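Local coordinates for protein pyroglutatmate porin OpdO (Pseudomonas aeruginosa, PDB 3SZV) that probably forms an outer-membrane beta-barrel channel through which small carboxylates such as pyroglutamate are thought to pass into the cell, at residues 180-185 with 216-221; 257-262 with 294-299; 300-305 with 385-390. All coordinates share one frame; numbering follows the deposited sequence.

Interaction 1: residues 180-185 with 216-221; sequences FSANRI and DIYRQT. With C8E ((hydroxyethyloxy)tri(ethyloxy)octane), chain I.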
loop_
_atom_site.group_PDB
_atom_site.type_symbol
_atom_site.label_atom_id
_atom_site.label_comp_id
_atom_site.label_asym_id
_atom_site.label_seq_id
_atom_site.Cartn_x
_atom_site.Cartn_y
_atom_site.Cartn_z
ATOM N N PHE A 180 -2.658 -11.657 12.991
ATOM C CA PHE A 180 -3.078 -11.603 11.598
ATOM C C PHE A 180 -4.185 -12.583 11.239
ATOM O O PHE A 180 -4.375 -13.611 11.893
ATOM C CB PHE A 180 -1.907 -11.969 10.680
ATOM C CG PHE A 180 -0.698 -11.092 10.822
ATOM C CD1 PHE A 180 -0.700 -9.802 10.326
ATOM C CD2 PHE A 180 0.467 -11.589 11.392
ATOM C CE1 PHE A 180 0.433 -8.995 10.437
ATOM C CE2 PHE A 180 1.597 -10.795 11.503
ATOM C CZ PHE A 180 1.582 -9.508 11.022
ATOM N N SER A 181 -4.893 -12.244 10.169
ATOM C CA SER A 181 -5.731 -13.203 9.460
ATOM C C SER A 181 -5.593 -12.928 7.972
ATOM O O SER A 181 -4.961 -11.946 7.570
ATOM C CB SER A 181 -7.198 -13.111 9.895
ATOM O OG SER A 181 -7.807 -11.912 9.447
ATOM N N ALA A 182 -6.144 -13.806 7.149
ATOM C CA ALA A 182 -6.076 -13.626 5.701
ATOM C C ALA A 182 -7.408 -13.136 5.147
ATOM O O ALA A 182 -8.469 -13.582 5.564
ATOM C CB ALA A 182 -5.657 -14.917 5.017
ATOM N N ASN A 183 -7.331 -12.190 4.223
ATOM C CA ASN A 183 -8.517 -11.664 3.555
ATOM C C ASN A 183 -9.356 -12.788 2.934
ATOM O O ASN A 183 -8.808 -13.638 2.213
ATOM C CB ASN A 183 -8.101 -10.662 2.480
ATOM C CG ASN A 183 -9.263 -9.847 1.967
ATOM O OD1 ASN A 183 -9.762 -8.951 2.655
ATOM N ND2 ASN A 183 -9.721 -10.157 0.757
ATOM N N ARG A 184 -10.664 -12.764 3.214
ATOM C CA ARG A 184 -11.650 -13.802 2.826
ATOM C C ARG A 184 -11.454 -15.150 3.501
ATOM O O ARG A 184 -12.414 -15.724 4.027
ATOM C CB ARG A 184 -11.711 -14.018 1.307
ATOM C CG ARG A 184 -12.246 -12.845 0.507
ATOM C CD ARG A 184 -12.287 -13.222 -0.982
ATOM N NE ARG A 184 -12.761 -12.138 -1.832
ATOM C CZ ARG A 184 -11.982 -11.203 -2.377
ATOM N NH1 ARG A 184 -10.663 -11.225 -2.166
ATOM N NH2 ARG A 184 -12.523 -10.256 -3.132
ATOM N N ILE A 185 -10.226 -15.650 3.471
ATOM C CA ILE A 185 -9.927 -17.024 3.875
ATOM C C ILE A 185 -9.954 -17.209 5.393
ATOM O O ILE A 185 -10.241 -18.304 5.893
ATOM C CB ILE A 185 -8.563 -17.436 3.303
ATOM C CG1 ILE A 185 -8.669 -17.609 1.784
ATOM C CG2 ILE A 185 -8.030 -18.702 3.970
ATOM C CD1 ILE A 185 -7.377 -17.258 1.062
ATOM N N ASP A 216 0.882 -20.750 9.568
ATOM C CA ASP A 216 -0.343 -21.479 9.904
ATOM C C ASP A 216 -1.544 -21.108 9.039
ATOM O O ASP A 216 -2.658 -21.557 9.314
ATOM C CB ASP A 216 -0.684 -21.338 11.390
ATOM C CG ASP A 216 0.434 -21.827 12.286
ATOM O OD1 ASP A 216 0.866 -22.990 12.125
ATOM O OD2 ASP A 216 0.897 -21.035 13.135
ATOM N N ILE A 217 -1.324 -20.300 8.005
ATOM C CA ILE A 217 -2.384 -20.007 7.043
ATOM C C ILE A 217 -1.938 -20.301 5.611
ATOM O O ILE A 217 -2.420 -21.248 5.001
ATOM C CB ILE A 217 -2.930 -18.571 7.153
ATOM C CG1 ILE A 217 -3.383 -18.297 8.592
ATOM C CG2 ILE A 217 -4.101 -18.398 6.183
ATOM C CD1 ILE A 217 -3.921 -16.874 8.801
ATOM N N TYR A 218 -0.988 -19.532 5.085
ATOM C CA TYR A 218 -0.589 -19.735 3.701
ATOM C C TYR A 218 0.887 -19.454 3.419
ATOM O O TYR A 218 1.566 -18.754 4.184
ATOM C CB TYR A 218 -1.478 -18.915 2.749
ATOM C CG TYR A 218 -1.240 -17.408 2.762
ATOM C CD1 TYR A 218 -0.132 -16.849 2.129
ATOM C CD2 TYR A 218 -2.125 -16.541 3.407
ATOM C CE1 TYR A 218 0.089 -15.463 2.128
ATOM C CE2 TYR A 218 -1.907 -15.155 3.422
ATOM C CZ TYR A 218 -0.802 -14.629 2.785
ATOM O OH TYR A 218 -0.606 -13.264 2.806
ATOM N N ARG A 219 1.370 -20.018 2.318
ATOM C CA ARG A 219 2.668 -19.684 1.744
ATOM C C ARG A 219 2.379 -19.041 0.397
ATOM O O ARG A 219 1.472 -19.471 -0.318
ATOM C CB ARG A 219 3.518 -20.936 1.526
ATOM C CG ARG A 219 3.782 -21.756 2.779
ATOM C CD ARG A 219 4.420 -23.112 2.420
ATOM N NE ARG A 219 4.567 -23.946 3.603
ATOM C CZ ARG A 219 5.161 -25.135 3.607
ATOM N NH1 ARG A 219 5.671 -25.625 2.486
ATOM N NH2 ARG A 219 5.251 -25.830 4.733
ATOM N N GLN A 220 3.156 -18.037 0.020
ATOM C CA GLN A 220 2.943 -17.372 -1.258
ATOM C C GLN A 220 4.267 -16.933 -1.865
ATOM O O GLN A 220 5.148 -16.444 -1.161
ATOM C CB GLN A 220 2.032 -16.164 -1.064
ATOM C CG GLN A 220 1.547 -15.500 -2.348
ATOM C CD GLN A 220 0.554 -14.405 -2.047
ATOM O OE1 GLN A 220 0.785 -13.584 -1.173
ATOM N NE2 GLN A 220 -0.582 -14.402 -2.748
ATOM N N THR A 221 4.404 -17.123 -3.169
ATOM C CA THR A 221 5.571 -16.660 -3.908
ATOM C C THR A 221 5.103 -15.781 -5.045
ATOM O O THR A 221 4.097 -16.089 -5.693
ATOM C CB THR A 221 6.379 -17.837 -4.446
ATOM O OG1 THR A 221 6.825 -18.624 -3.333
ATOM C CG2 THR A 221 7.601 -17.354 -5.256
HETATM C C4 C8E I . 5.099 -20.300 -1.752
HETATM C C5 C8E I . 6.262 -20.530 -0.792
HETATM C C6 C8E I . 6.388 -19.345 0.158
HETATM C C7 C8E I . 6.791 -19.772 1.558
HETATM C C8 C8E I . 8.261 -20.153 1.671
HETATM O O9 C8E I . 8.749 -19.751 2.937
HETATM C C10 C8E I . 8.768 -18.349 3.107
HETATM C C11 C8E I . 10.204 -18.005 3.477
HETATM O O12 C8E I . 10.452 -16.626 3.600
HETATM C C13 C8E I . 11.607 -16.430 4.387
HETATM C C14 C8E I . 11.529 -15.142 5.195
HETATM O O15 C8E I . 12.810 -14.863 5.716
HETATM C C16 C8E I . 12.784 -14.180 6.949
HETATM C C17 C8E I . 13.195 -12.724 6.717
HETATM O O18 C8E I . 13.355 -12.031 7.936
HETATM C C19 C8E I . 14.569 -11.312 8.006
HETATM C C20 C8E I . 14.284 -9.855 8.364
HETATM O O21 C8E I . 14.783 -9.575 9.654
#
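Ile217 and Tyr218 reach across to a short strand, 180-182, and meet it mainly at the methyl of Ala182. From Ile217 CB, which is directed toward 180-185, two branches leave. The short one, CG2, lies anti to the backbone N and ends 4.0 Å from Ala182 CB. The long one leaves CB beside the backbone N (chi1 -54°) and runs straight on through CG1 (chi2 179°), so that its tip CD1 lies along the neighbouring backbone, 4.1 Å from Ser181 CA and equally far from Ala182 N. One isoleucine thus spans two residues. Tyr218 closes in on the same methyl from another direction: its CE2 is 4.1 Å from Ala182 CB, which sits at the ring edge, near the ring plane.

Two consecutive residues can point the same way because Ile217 and Tyr218 form a classic beta bulge opposite Leu214, just where strand 218-230 of the barrel wall begins. Further partners lie on strand 186-200, with Ile217 on Ser189 and Tyr218 on Phe192, while backbone bonds tie Ser181 to Ala290 and Asn183 to Tyr288 in the loop after strand 271-281. The other face of strand 218-230 meets detergent: C7 of the C8E molecule lies 3.5 Å from Arg219 CB, as expected of a surface turned to the membrane.

No hydrogen bond crosses between 180-185 and 216-221. Methyl and ring-edge touches at van der Waals distance make up the contact, consistent with apolar burial, while the backbone bonds of both segments go largely to other strands and loops.

Interaction 2: residues 257-262 with 294-299; sequences NRAFGA and PYLVNF. With C8E ((hydroxyethyloxy)tri(ethyloxy)octane), chain H.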
loop_
_atom_site.group_PDB
_atom_site.type_symbol
_atom_site.label_atom_id
_atom_site.label_comp_id
_atom_site.label_asym_id
_atom_site.label_seq_id
_atom_site.Cartn_x
_atom_site.Cartn_y
_atom_site.Cartn_z
ATOM N N ASN A 257 -4.198 -21.045 -4.857
ATOM C CA ASN A 257 -4.523 -19.837 -5.598
ATOM C C ASN A 257 -3.398 -19.464 -6.538
ATOM O O ASN A 257 -2.225 -19.619 -6.190
ATOM C CB ASN A 257 -4.765 -18.653 -4.667
ATOM C CG ASN A 257 -4.940 -17.359 -5.435
ATOM O OD1 ASN A 257 -4.004 -16.564 -5.551
ATOM N ND2 ASN A 257 -6.124 -17.171 -6.019
ATOM N N ARG A 258 -3.758 -18.991 -7.722
ATOM C CA ARG A 258 -2.811 -18.331 -8.626
ATOM C C ARG A 258 -3.410 -17.003 -9.052
ATOM O O ARG A 258 -4.633 -16.875 -9.200
ATOM C CB ARG A 258 -2.544 -19.204 -9.842
ATOM C CG ARG A 258 -1.910 -20.540 -9.521
ATOM C CD ARG A 258 -2.202 -21.521 -10.648
ATOM N NE ARG A 258 -1.059 -22.362 -10.989
ATOM C CZ ARG A 258 -0.824 -23.557 -10.458
ATOM N NH1 ARG A 258 0.241 -24.255 -10.835
ATOM N NH2 ARG A 258 -1.652 -24.055 -9.549
ATOM N N ALA A 259 -2.553 -16.009 -9.260
ATOM C CA ALA A 259 -3.008 -14.710 -9.734
ATOM C C ALA A 259 -2.006 -14.156 -10.729
ATOM O O ALA A 259 -0.841 -13.941 -10.391
ATOM C CB ALA A 259 -3.193 -13.739 -8.571
ATOM N N PHE A 260 -2.464 -13.955 -11.956
ATOM C CA PHE A 260 -1.686 -13.300 -13.006
ATOM C C PHE A 260 -2.211 -11.889 -13.211
ATOM O O PHE A 260 -3.422 -11.667 -13.239
ATOM C CB PHE A 260 -1.814 -14.075 -14.327
ATOM C CG PHE A 260 -1.257 -13.336 -15.514
ATOM C CD1 PHE A 260 0.090 -13.021 -15.575
ATOM C CD2 PHE A 260 -2.079 -12.953 -16.563
ATOM C CE1 PHE A 260 0.612 -12.332 -16.666
ATOM C CE2 PHE A 260 -1.565 -12.265 -17.654
ATOM C CZ PHE A 260 -0.218 -11.955 -17.705
ATOM N N GLY A 261 -1.297 -10.933 -13.365
ATOM C CA GLY A 261 -1.672 -9.571 -13.684
ATOM C C GLY A 261 -0.740 -8.972 -14.718
ATOM O O GLY A 261 0.453 -9.267 -14.750
ATOM N N ALA A 262 -1.310 -8.135 -15.578
ATOM C CA ALA A 262 -0.516 -7.355 -16.520
ATOM C C ALA A 262 -1.087 -5.947 -16.568
ATOM O O ALA A 262 -2.294 -5.762 -16.716
ATOM C CB ALA A 262 -0.549 -8.002 -17.907
ATOM N N PRO A 294 -3.498 -5.734 -1.297
ATOM C CA PRO A 294 -2.982 -6.807 -2.154
ATOM C C PRO A 294 -2.254 -6.224 -3.352
ATOM O O PRO A 294 -2.657 -5.170 -3.866
ATOM C CB PRO A 294 -4.266 -7.535 -2.595
ATOM C CG PRO A 294 -5.303 -6.419 -2.678
ATOM C CD PRO A 294 -4.938 -5.477 -1.515
ATOM N N TYR A 295 -1.218 -6.918 -3.831
ATOM C CA TYR A 295 -0.425 -6.400 -4.944
ATOM C C TYR A 295 -1.003 -6.863 -6.281
ATOM O O TYR A 295 -0.326 -7.510 -7.092
ATOM C CB TYR A 295 1.034 -6.833 -4.785
ATOM C CG TYR A 295 2.030 -5.990 -5.547
ATOM C CD1 TYR A 295 2.128 -4.627 -5.321
ATOM C CD2 TYR A 295 2.907 -6.563 -6.458
ATOM C CE1 TYR A 295 3.065 -3.855 -6.007
ATOM C CE2 TYR A 295 3.841 -5.809 -7.140
ATOM C CZ TYR A 295 3.907 -4.456 -6.920
ATOM O OH TYR A 295 4.838 -3.700 -7.607
ATOM N N LEU A 296 -2.257 -6.480 -6.503
ATOM C CA LEU A 296 -3.008 -6.877 -7.696
ATOM C C LEU A 296 -3.170 -5.685 -8.611
ATOM O O LEU A 296 -3.493 -4.590 -8.153
ATOM C CB LEU A 296 -4.385 -7.412 -7.310
ATOM C CG LEU A 296 -4.365 -8.739 -6.544
ATOM C CD1 LEU A 296 -5.757 -9.031 -5.988
ATOM C CD2 LEU A 296 -3.875 -9.901 -7.438
ATOM N N VAL A 297 -2.937 -5.883 -9.903
ATOM C CA VAL A 297 -3.012 -4.755 -10.829
ATOM C C VAL A 297 -4.402 -4.127 -10.883
ATOM O O VAL A 297 -4.521 -2.929 -11.154
ATOM C CB VAL A 297 -2.527 -5.106 -12.273
ATOM C CG1 VAL A 297 -1.060 -5.606 -12.276
ATOM C CG2 VAL A 297 -3.483 -6.100 -12.972
ATOM N N ASN A 298 -5.454 -4.924 -10.652
ATOM C CA ASN A 298 -6.809 -4.392 -10.707
ATOM C C ASN A 298 -7.443 -4.130 -9.336
ATOM O O ASN A 298 -8.659 -4.002 -9.218
ATOM C CB ASN A 298 -7.704 -5.299 -11.573
ATOM C CG ASN A 298 -7.359 -5.213 -13.065
ATOM O OD1 ASN A 298 -6.611 -4.331 -13.508
ATOM N ND2 ASN A 298 -7.926 -6.129 -13.852
ATOM N N PHE A 299 -6.604 -4.019 -8.306
ATOM C CA PHE A 299 -7.056 -3.588 -6.982
ATOM C C PHE A 299 -7.206 -2.072 -7.009
ATOM O O PHE A 299 -6.237 -1.342 -7.259
ATOM C CB PHE A 299 -6.043 -4.024 -5.910
ATOM C CG PHE A 299 -6.144 -3.283 -4.596
ATOM C CD1 PHE A 299 -7.295 -3.335 -3.825
ATOM C CD2 PHE A 299 -5.047 -2.594 -4.108
ATOM C CE1 PHE A 299 -7.361 -2.663 -2.593
ATOM C CE2 PHE A 299 -5.104 -1.932 -2.883
ATOM C CZ PHE A 299 -6.261 -1.970 -2.131
HETATM O O12 C8E H . -0.356 -17.009 -17.454
HETATM C C13 C8E H . 0.812 -17.080 -16.671
HETATM C C14 C8E H . 1.847 -16.056 -17.136
HETATM O O15 C8E H . 2.713 -15.774 -16.056
HETATM C C16 C8E H . 3.304 -14.493 -16.101
HETATM C C17 C8E H . 4.821 -14.632 -16.030
HETATM O O18 C8E H . 5.425 -13.363 -15.878
HETATM C C19 C8E H . 5.415 -12.908 -14.544
HETATM C C20 C8E H . 6.850 -12.792 -14.029
HETATM O O21 C8E H . 7.723 -13.483 -14.893
#
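Val297 turns its CB toward strand 256-268 at Gly261, from a loop that folds in against the wall of this OprD-family barrel. Its two methyls lie side by side against one side of the backbone at Gly261 and Ala262. CG1 lies anti to the valine's own carbonyl carbon (chi1 -59°) and comes within 4.2 Å of Gly261 C, while CG2 reaches 4.0 Å from Gly261 CA and 3.9 Å from Ala262 O. The glycine has no side chain, so the valine rests directly on main-chain atoms.

Leu296 approaches differently. Its CB does not aim at the strand, but the end of the side chain bends nearer, and CD2 stops 4.1 Å from Ala259 CB, methyl against methyl. Both residues open a type I turn, Leu296 to Phe299, closed by Phe299 N to Leu296 O. Gln278 of strand 271-281 touches both of them, and Arg242 of strand 236-248 flanks Val297.

Phe260 turns its CB away from the loop, between Ala259 and Gly261, and meets a detergent molecule on the outer side of the wall. There C8E C16 lies 3.5 Å from Phe260 CE1, and C8E O12 sits 4.2 Å above the ring plane, displaced toward the rim.

Interaction 3: residues 300-305 with 385-390; sequences IQIGDF and NDLDEN
Gln301 and Glu389 meet through one nearly straight hydrogen bond: Gln301 NE2 gives a proton to Glu389 OE2 over 2.9 Å, with an angle of 175° at the hydrogen. The acceptor lies in the plane of the amide, whereas the amide nitrogen reaches OE2 on its anti side, 24° out of the carboxylate plane. Both chains are extended to get there, each with CG anti to its backbone N.

Beside this bond one methyl pair is packed closely, Ile302 CD1 lying 3.5 Å from Leu387 CD2. The rest is ordinary contact: Ile302 CG1 lies 3.9 Å from Glu389 OE1, so the isoleucine lies over one face of the carboxylate.

Here the loop between strands 271-281 and 311-320, folded into the barrel as inward loops are in the OprD family, reaches the inner face of strand 387-399. Glu389 is held by more than the glutamine: Arg36 NE bridges to OE1 and Arg391 NE to OE2, which would favour an ionised carboxylate.

While Gln301 and Glu389 are buried, Ile302 stays partly exposed, the more open side of the contact. Asp388 turns its CB away from the loop and bonds Arg380 and Thr378 on strand 371-381.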
loop_
_atom_site.group_PDB
_atom_site.type_symbol
_atom_site.label_atom_id
_atom_site.label_comp_id
_atom_site.label_asym_id
_atom_site.label_seq_id
_atom_site.Cartn_x
_atom_site.Cartn_y
_atom_site.Cartn_z
ATOM N N ILE A 300 -8.430 -1.615 -6.769
ATOM C CA ILE A 300 -8.775 -0.206 -6.899
ATOM C C ILE A 300 -9.471 0.314 -5.633
ATOM O O ILE A 300 -9.125 -0.137 -4.533
ATOM C CB ILE A 300 -9.540 0.050 -8.219
ATOM C CG1 ILE A 300 -10.811 -0.800 -8.322
ATOM C CG2 ILE A 300 -8.623 -0.224 -9.402
ATOM C CD1 ILE A 300 -11.746 -0.311 -9.425
ATOM N N GLN A 301 -10.404 1.263 -5.746
ATOM C CA GLN A 301 -10.865 1.953 -4.542
ATOM C C GLN A 301 -11.549 1.020 -3.561
ATOM O O GLN A 301 -11.264 1.042 -2.358
ATOM C CB GLN A 301 -11.785 3.129 -4.886
ATOM C CG GLN A 301 -12.266 3.901 -3.666
ATOM C CD GLN A 301 -12.996 5.185 -4.035
ATOM O OE1 GLN A 301 -12.712 5.811 -5.060
ATOM N NE2 GLN A 301 -13.948 5.586 -3.200
ATOM N N ILE A 302 -12.452 0.199 -4.071
ATOM C CA ILE A 302 -13.193 -0.713 -3.207
ATOM C C ILE A 302 -12.724 -2.153 -3.386
ATOM O O ILE A 302 -12.236 -2.793 -2.440
ATOM C CB ILE A 302 -14.704 -0.608 -3.450
ATOM C CG1 ILE A 302 -15.184 0.822 -3.155
ATOM C CG2 ILE A 302 -15.466 -1.619 -2.581
ATOM C CD1 ILE A 302 -16.648 1.065 -3.438
ATOM N N GLY A 303 -12.831 -2.657 -4.606
ATOM C CA GLY A 303 -12.585 -4.068 -4.845
ATOM C C GLY A 303 -11.185 -4.457 -5.268
ATOM O O GLY A 303 -10.420 -3.643 -5.812
ATOM N N ASP A 304 -10.838 -5.712 -5.007
ATOM C CA ASP A 304 -9.544 -6.239 -5.405
ATOM C C ASP A 304 -9.597 -7.090 -6.676
ATOM O O ASP A 304 -8.553 -7.421 -7.252
ATOM C CB ASP A 304 -8.860 -7.006 -4.257
ATOM C CG ASP A 304 -9.648 -8.203 -3.786
ATOM O OD1 ASP A 304 -10.620 -8.621 -4.468
ATOM O OD2 ASP A 304 -9.273 -8.753 -2.722
ATOM N N PHE A 305 -10.811 -7.424 -7.120
ATOM C CA PHE A 305 -11.006 -8.294 -8.275
ATOM C C PHE A 305 -10.220 -9.592 -8.110
ATOM O O PHE A 305 -9.725 -10.188 -9.064
ATOM C CB PHE A 305 -10.751 -7.529 -9.579
ATOM C CG PHE A 305 -11.807 -6.491 -9.835
ATOM C CD1 PHE A 305 -12.913 -6.783 -10.628
ATOM C CD2 PHE A 305 -11.751 -5.255 -9.199
ATOM C CE1 PHE A 305 -13.925 -5.849 -10.816
ATOM C CE2 PHE A 305 -12.751 -4.319 -9.383
ATOM C CZ PHE A 305 -13.841 -4.613 -10.197
ATOM N N ASN A 385 -22.867 -6.879 -2.579
ATOM C CA ASN A 385 -23.657 -5.668 -2.413
ATOM C C ASN A 385 -23.302 -4.579 -3.420
ATOM O O ASN A 385 -22.137 -4.218 -3.564
ATOM C CB ASN A 385 -23.488 -5.124 -0.990
ATOM N N ASP A 386 -24.314 -4.078 -4.126
ATOM C CA ASP A 386 -24.147 -2.880 -4.953
ATOM C C ASP A 386 -23.950 -1.699 -4.028
ATOM O O ASP A 386 -24.692 -1.543 -3.057
ATOM C CB ASP A 386 -25.392 -2.628 -5.803
ATOM C CG ASP A 386 -25.541 -3.613 -6.938
ATOM O OD1 ASP A 386 -26.516 -3.471 -7.713
ATOM O OD2 ASP A 386 -24.689 -4.513 -7.056
ATOM N N LEU A 387 -22.980 -0.844 -4.349
ATOM C CA LEU A 387 -22.575 0.216 -3.446
ATOM C C LEU A 387 -22.128 1.451 -4.213
ATOM O O LEU A 387 -21.581 1.342 -5.307
ATOM C CB LEU A 387 -21.418 -0.286 -2.573
ATOM C CG LEU A 387 -20.560 0.741 -1.838
ATOM C CD1 LEU A 387 -21.345 1.358 -0.694
ATOM C CD2 LEU A 387 -19.292 0.090 -1.318
ATOM N N ASP A 388 -22.371 2.620 -3.634
ATOM C CA ASP A 388 -21.740 3.848 -4.096
ATOM C C ASP A 388 -21.016 4.449 -2.908
ATOM O O ASP A 388 -21.549 4.476 -1.799
ATOM C CB ASP A 388 -22.756 4.846 -4.657
ATOM C CG ASP A 388 -23.179 4.506 -6.073
ATOM O OD1 ASP A 388 -23.968 3.565 -6.217
ATOM O OD2 ASP A 388 -22.708 5.167 -7.032
ATOM N N GLU A 389 -19.799 4.918 -3.139
ATOM C CA GLU A 389 -18.965 5.425 -2.064
ATOM C C GLU A 389 -18.370 6.763 -2.459
ATOM O O GLU A 389 -17.879 6.937 -3.577
ATOM C CB GLU A 389 -17.854 4.417 -1.770
ATOM C CG GLU A 389 -16.883 4.826 -0.678
ATOM C CD GLU A 389 -15.817 3.774 -0.469
ATOM O OE1 GLU A 389 -16.126 2.714 0.110
ATOM O OE2 GLU A 389 -14.675 3.993 -0.910
ATOM N N ASN A 390 -18.416 7.710 -1.536
ATOM C CA ASN A 390 -17.707 8.963 -1.720
ATOM C C ASN A 390 -16.749 9.171 -0.565
ATOM O O ASN A 390 -17.099 8.916 0.587
ATOM C CB ASN A 390 -18.686 10.133 -1.829
ATOM C CG ASN A 390 -19.418 10.148 -3.152
ATOM O OD1 ASN A 390 -18.926 10.693 -4.141
ATOM N ND2 ASN A 390 -20.607 9.548 -3.182
#

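Interactions 2 and 3 share one loop: its residues 294-299 lean on strand 256-268, then 300-305 reach strand 387-399 on another part of the barrel wall, the two centres about 17 Å apart. Interaction 1 brings in a second inward piece, 180-185, and fastens it to the same loop through a salt bridge, Arg184 NH2 to Asp304 OD1 at 2.8 Å. All three are largely buried. Chemistry follows position: interactions 1 and 2 are apolar and sit against wall strands whose other face carries detergent, whereas interaction 3 adds a hydrogen bond to a carboxylate that also salt-bridges two arginines. Adjacent pieces of the loop thus meet the wall differently, by apolar contact at 294-299 and by a mixed polar and apolar one at 300-305.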